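Local coordinates for protein arginine phosphatase Ywle (Geobacillus stearothermophilus, PDB 4PIC) that removes phosphate from phosphoarginine residues in proteins and is nearly inactive on phosphotyrosine peptides, probably counteracting the arginine kinase McsB, at residues S44-S47 with V48-M52; A21-N25 with K26-G30. All coordinates share one frame; numbering follows the deposited sequence.

Contact 1 of 2, residues S44-S47 with V48-M52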
loop_
_atom_site.group_PDB
_atom_site.type_symbol
_atom_site.label_atom_id
_atom_site.label_comp_id
_atom_site.label_asym_id
_atom_site.label_seq_id
_atom_site.Cartn_x
_atom_site.Cartn_y
_atom_site.Cartn_z
ATOM N N SER A 44 -1.958 -9.592 -13.882
ATOM C CA SER A 44 -3.412 -9.473 -13.966
ATOM C C SER A 44 -3.849 -8.566 -15.117
ATOM O O SER A 44 -3.176 -7.594 -15.434
ATOM C CB SER A 44 -3.992 -8.937 -12.662
ATOM O OG SER A 44 -3.897 -9.895 -11.626
ATOM N N GLU A 45 -4.985 -8.889 -15.728
ATOM C CA GLU A 45 -5.564 -8.038 -16.759
ATOM C C GLU A 45 -6.114 -6.765 -16.126
ATOM O O GLU A 45 -6.402 -6.739 -14.924
ATOM C CB GLU A 45 -6.718 -8.768 -17.447
ATOM C CG GLU A 45 -6.333 -10.036 -18.184
ATOM C CD GLU A 45 -6.709 -9.972 -19.647
ATOM O OE1 GLU A 45 -6.338 -8.980 -20.307
ATOM O OE2 GLU A 45 -7.387 -10.899 -20.138
ATOM N N ALA A 46 -6.267 -5.714 -16.932
ATOM C CA ALA A 46 -7.069 -4.576 -16.506
ATOM C C ALA A 46 -8.469 -5.103 -16.217
ATOM O O ALA A 46 -8.910 -6.091 -16.826
ATOM C CB ALA A 46 -7.109 -3.513 -17.597
ATOM N N SER A 47 -9.173 -4.475 -15.281
ATOM C CA SER A 47 -10.512 -4.942 -14.936
ATOM C C SER A 47 -11.465 -4.792 -16.119
ATOM O O SER A 47 -11.218 -4.017 -17.049
ATOM C CB SER A 47 -11.068 -4.214 -13.718
ATOM O OG SER A 47 -11.354 -2.868 -14.022
ATOM N N VAL A 48 -12.549 -5.555 -16.101
ATOM C CA VAL A 48 -13.424 -5.589 -17.262
ATOM C C VAL A 48 -14.037 -4.229 -17.579
ATOM O O VAL A 48 -14.135 -3.853 -18.747
ATOM C CB VAL A 48 -14.517 -6.700 -17.142
ATOM C CG1 VAL A 48 -15.480 -6.416 -15.987
ATOM C CG2 VAL A 48 -15.263 -6.836 -18.442
ATOM N N HIS A 49 -14.420 -3.466 -16.560
ATOM C CA HIS A 49 -15.007 -2.155 -16.817
ATOM C C HIS A 49 -13.964 -1.188 -17.367
ATOM O O HIS A 49 -14.296 -0.343 -18.196
ATOM C CB HIS A 49 -15.660 -1.560 -15.570
ATOM C CG HIS A 49 -17.002 -2.144 -15.244
ATOM N ND1 HIS A 49 -17.585 -2.005 -14.004
ATOM C CD2 HIS A 49 -17.880 -2.846 -16.000
ATOM C CE1 HIS A 49 -18.761 -2.609 -14.003
ATOM N NE2 HIS A 49 -18.963 -3.130 -15.198
ATOM N N ALA A 50 -12.714 -1.313 -16.913
ATOM C CA ALA A 50 -11.637 -0.476 -17.457
ATOM C C ALA A 50 -11.475 -0.814 -18.934
ATOM O O ALA A 50 -11.380 0.080 -19.787
ATOM C CB ALA A 50 -10.332 -0.698 -16.704
ATOM N N LYS A 51 -11.449 -2.101 -19.255
ATOM C CA LYS A 51 -11.347 -2.499 -20.655
ATOM C C LYS A 51 -12.518 -1.985 -21.470
ATOM O O LYS A 51 -12.341 -1.515 -22.588
ATOM C CB LYS A 51 -11.277 -4.015 -20.790
ATOM C CG LYS A 51 -9.973 -4.635 -20.333
ATOM C CD LYS A 51 -9.939 -6.065 -20.838
ATOM C CE LYS A 51 -8.783 -6.849 -20.283
ATOM N NZ LYS A 51 -8.779 -8.220 -20.879
HETATM N N MSE A 52 -13.714 -2.053 -20.915
HETATM C CA MSE A 52 -14.891 -1.605 -21.642
HETATM C C MSE A 52 -14.871 -0.118 -21.937
HETATM O O MSE A 52 -15.112 0.287 -23.071
HETATM C CB MSE A 52 -16.158 -1.960 -20.878
HETATM C CG MSE A 52 -16.568 -3.410 -21.028
HETATM SE SE MSE A 52 -17.978 -3.891 -19.785
HETATM C CE MSE A 52 -18.320 -5.685 -20.401
HETATM O O HOH W 1 -14.306 -3.813 -13.621
#
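S47 is the N-cap residue of helix 48-56, and its backbone carbonyl opens the helix by receiving K51 N in the first i-to-i+4 bond. The evidence is a 2.9 Å separation between S47 O and K51 N, with an N-H...O angle of 168°. The C=O...N angle of 164° puts the donor almost on the carbonyl axis. The side chain of S47 does not bond the first-turn amides directly. S47 OG, turned between its own backbone N and carbonyl carbon, packs 3.6 Å from A50 CB. A water 3.1 Å from S47 OG also accepts the amide of H49, with 3.0 Å between the water and H49 N, so the hydroxyl reaches that helix-start N-H through the solvent molecule. The same hydroxyl has a weak bond to the phenol of Y126. The S47 side chain also rests on C14, a residue probably involved in substrate binding, and the backbone of S47 bonds that of T13, the position important for substrate discrimination; the helix start is thus tied to the phosphate-binding loop of this low molecular weight phosphatase fold.

From the first turn the K51 side chain, extended beyond CG, runs back past A46 to E45. K51 CE lies 3.5 Å from A46 O. K51 CG is 4.1 Å from A46 CB, a van der Waals fit along the aliphatic part. At its end the lysine crosses E45 at about a right angle and forms an exposed salt bridge. E45 OE1 also has a long, weak ion pair with R64. K51 NZ approaches the carboxylate over its face, 60° out of plane, and lies 2.6 Å from E45 OE1.

Contact 2 of 2, residues A21-N25 with K26-G30; sequences ALLEN and KQLPG
The carboxylate of E24 and the side-chain amide of Q27 stand nearly perpendicular, their planes 81° apart, and the carboxylate atom E24 OE2 takes a weak bond from Q27 NE2 at 3.2 Å. Q27 NE2 also donates to E24 O at 3.1 Å, with the acceptor tilted from the amide plane. E24 O is therefore gripped by two donors from one residue: Q27 NE2 on one face of the carbonyl plane and Q27 N, at 3.0 Å from E24 O, on the other. A bend at chi2 (-72°) folds the glutamine back over the backbone to make this possible. The C-terminus of helix 15-25 resembles a Schellman motif: Q27 has positive phi (52°), and a water, donating to L23 O and accepting from L28 N, replaces their direct bond and bridges L23 to the connection that follows. K26 N bonds L23 O at 3.0 Å, its donor above the carbonyl plane. K26 itself sends its ammonium group to D138 in a salt bridge with helix 123-150. L23, packed on I5, F7 and V33, crosses L28 at about a right angle, with L23 CD1 3.8 Å from L28 CD1.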
loop_
_atom_site.group_PDB
_atom_site.type_symbol
_atom_site.label_atom_id
_atom_site.label_comp_id
_atom_site.label_asym_id
_atom_site.label_seq_id
_atom_site.Cartn_x
_atom_site.Cartn_y
_atom_site.Cartn_z
ATOM N N ALA A 21 -2.921 3.610 -20.797
ATOM C CA ALA A 21 -3.470 3.324 -22.117
ATOM C C ALA A 21 -3.811 4.596 -22.879
ATOM O O ALA A 21 -3.568 4.687 -24.085
ATOM C CB ALA A 21 -4.686 2.423 -22.022
ATOM N N LEU A 22 -4.391 5.572 -22.182
ATOM C CA LEU A 22 -4.756 6.831 -22.825
ATOM C C LEU A 22 -3.522 7.559 -23.325
ATOM O O LEU A 22 -3.529 8.113 -24.421
ATOM C CB LEU A 22 -5.552 7.716 -21.863
ATOM C CG LEU A 22 -6.977 7.230 -21.615
ATOM C CD1 LEU A 22 -7.522 7.908 -20.374
ATOM C CD2 LEU A 22 -7.836 7.555 -22.830
ATOM N N LEU A 23 -2.453 7.560 -22.539
ATOM C CA LEU A 23 -1.260 8.288 -22.961
ATOM C C LEU A 23 -0.562 7.539 -24.086
ATOM O O LEU A 23 -0.150 8.149 -25.081
ATOM C CB LEU A 23 -0.307 8.528 -21.782
ATOM C CG LEU A 23 1.003 9.257 -22.101
ATOM C CD1 LEU A 23 0.723 10.601 -22.775
ATOM C CD2 LEU A 23 1.841 9.428 -20.833
ATOM N N GLU A 24 -0.455 6.220 -23.954
ATOM C CA GLU A 24 0.234 5.406 -24.946
ATOM C C GLU A 24 -0.473 5.489 -26.293
ATOM O O GLU A 24 0.177 5.507 -27.345
ATOM C CB GLU A 24 0.332 3.951 -24.463
ATOM C CG GLU A 24 0.974 2.981 -25.451
ATOM C CD GLU A 24 2.464 3.213 -25.655
ATOM O OE1 GLU A 24 3.076 3.987 -24.884
ATOM O OE2 GLU A 24 3.028 2.615 -26.598
ATOM N N ASN A 25 -1.798 5.585 -26.262
ATOM C CA ASN A 25 -2.570 5.685 -27.503
ATOM C C ASN A 25 -2.182 6.893 -28.348
ATOM O O ASN A 25 -2.346 6.875 -29.568
ATOM C CB ASN A 25 -4.071 5.732 -27.219
ATOM C CG ASN A 25 -4.899 5.333 -28.423
ATOM O OD1 ASN A 25 -4.616 4.330 -29.079
ATOM N ND2 ASN A 25 -5.923 6.114 -28.716
ATOM N N LYS A 26 -1.681 7.942 -27.707
ATOM C CA LYS A 26 -1.279 9.146 -28.442
ATOM C C LYS A 26 0.016 8.963 -29.225
ATOM O O LYS A 26 0.303 9.748 -30.135
ATOM C CB LYS A 26 -1.126 10.331 -27.496
ATOM C CG LYS A 26 -2.415 10.768 -26.815
ATOM C CD LYS A 26 -2.137 11.894 -25.830
ATOM C CE LYS A 26 -3.426 12.485 -25.295
ATOM N NZ LYS A 26 -4.177 13.197 -26.375
ATOM N N GLN A 27 0.814 7.966 -28.851
ATOM C CA GLN A 27 2.074 7.673 -29.541
ATOM C C GLN A 27 2.948 8.919 -29.665
ATOM O O GLN A 27 3.432 9.271 -30.756
ATOM C CB GLN A 27 1.794 7.066 -30.918
ATOM C CG GLN A 27 1.245 5.649 -30.838
ATOM C CD GLN A 27 2.301 4.651 -30.412
ATOM O OE1 GLN A 27 3.300 4.456 -31.107
ATOM N NE2 GLN A 27 2.091 4.015 -29.264
ATOM N N LEU A 28 3.126 9.612 -28.548
ATOM C CA LEU A 28 3.924 10.830 -28.555
ATOM C C LEU A 28 5.399 10.481 -28.715
ATOM O O LEU A 28 5.935 9.683 -27.951
ATOM C CB LEU A 28 3.731 11.605 -27.253
ATOM C CG LEU A 28 2.324 11.989 -26.810
ATOM C CD1 LEU A 28 2.404 12.671 -25.443
ATOM C CD2 LEU A 28 1.645 12.887 -27.833
ATOM N N PRO A 29 6.066 11.080 -29.714
ATOM C CA PRO A 29 7.511 10.862 -29.853
ATOM C C PRO A 29 8.251 11.248 -28.575
ATOM O O PRO A 29 7.905 12.250 -27.955
ATOM C CB PRO A 29 7.896 11.820 -30.992
ATOM C CG PRO A 29 6.652 11.969 -31.790
ATOM C CD PRO A 29 5.512 11.904 -30.807
ATOM N N GLY A 30 9.244 10.460 -28.177
ATOM C CA GLY A 30 10.054 10.809 -27.025
ATOM C C GLY A 30 9.390 10.550 -25.681
ATOM O O GLY A 30 9.896 10.989 -24.652
HETATM O O HOH W 2 2.575 8.504 -25.926
#

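Contact 2 comes first along the chain, where helix 15-25 ends and leads into strand 31-37; contact 1 follows that strand, at the start of helix 48-56. Their centres are about 19 Å apart and the nearest atoms about 7 Å apart, so they do not touch. They share a neighbour: helix 123-150 meets H49 and M52 through I123 near its beginning, and L22 and L28 further along through L133, I137, A141 and Q145. Strand 31-37, an outermost strand of the parallel sheet within the chain, lies between them in sequence. Contact 1 borders the probable substrate-binding loop, whereas contact 2 joins a helix end to the sheet and the long helix.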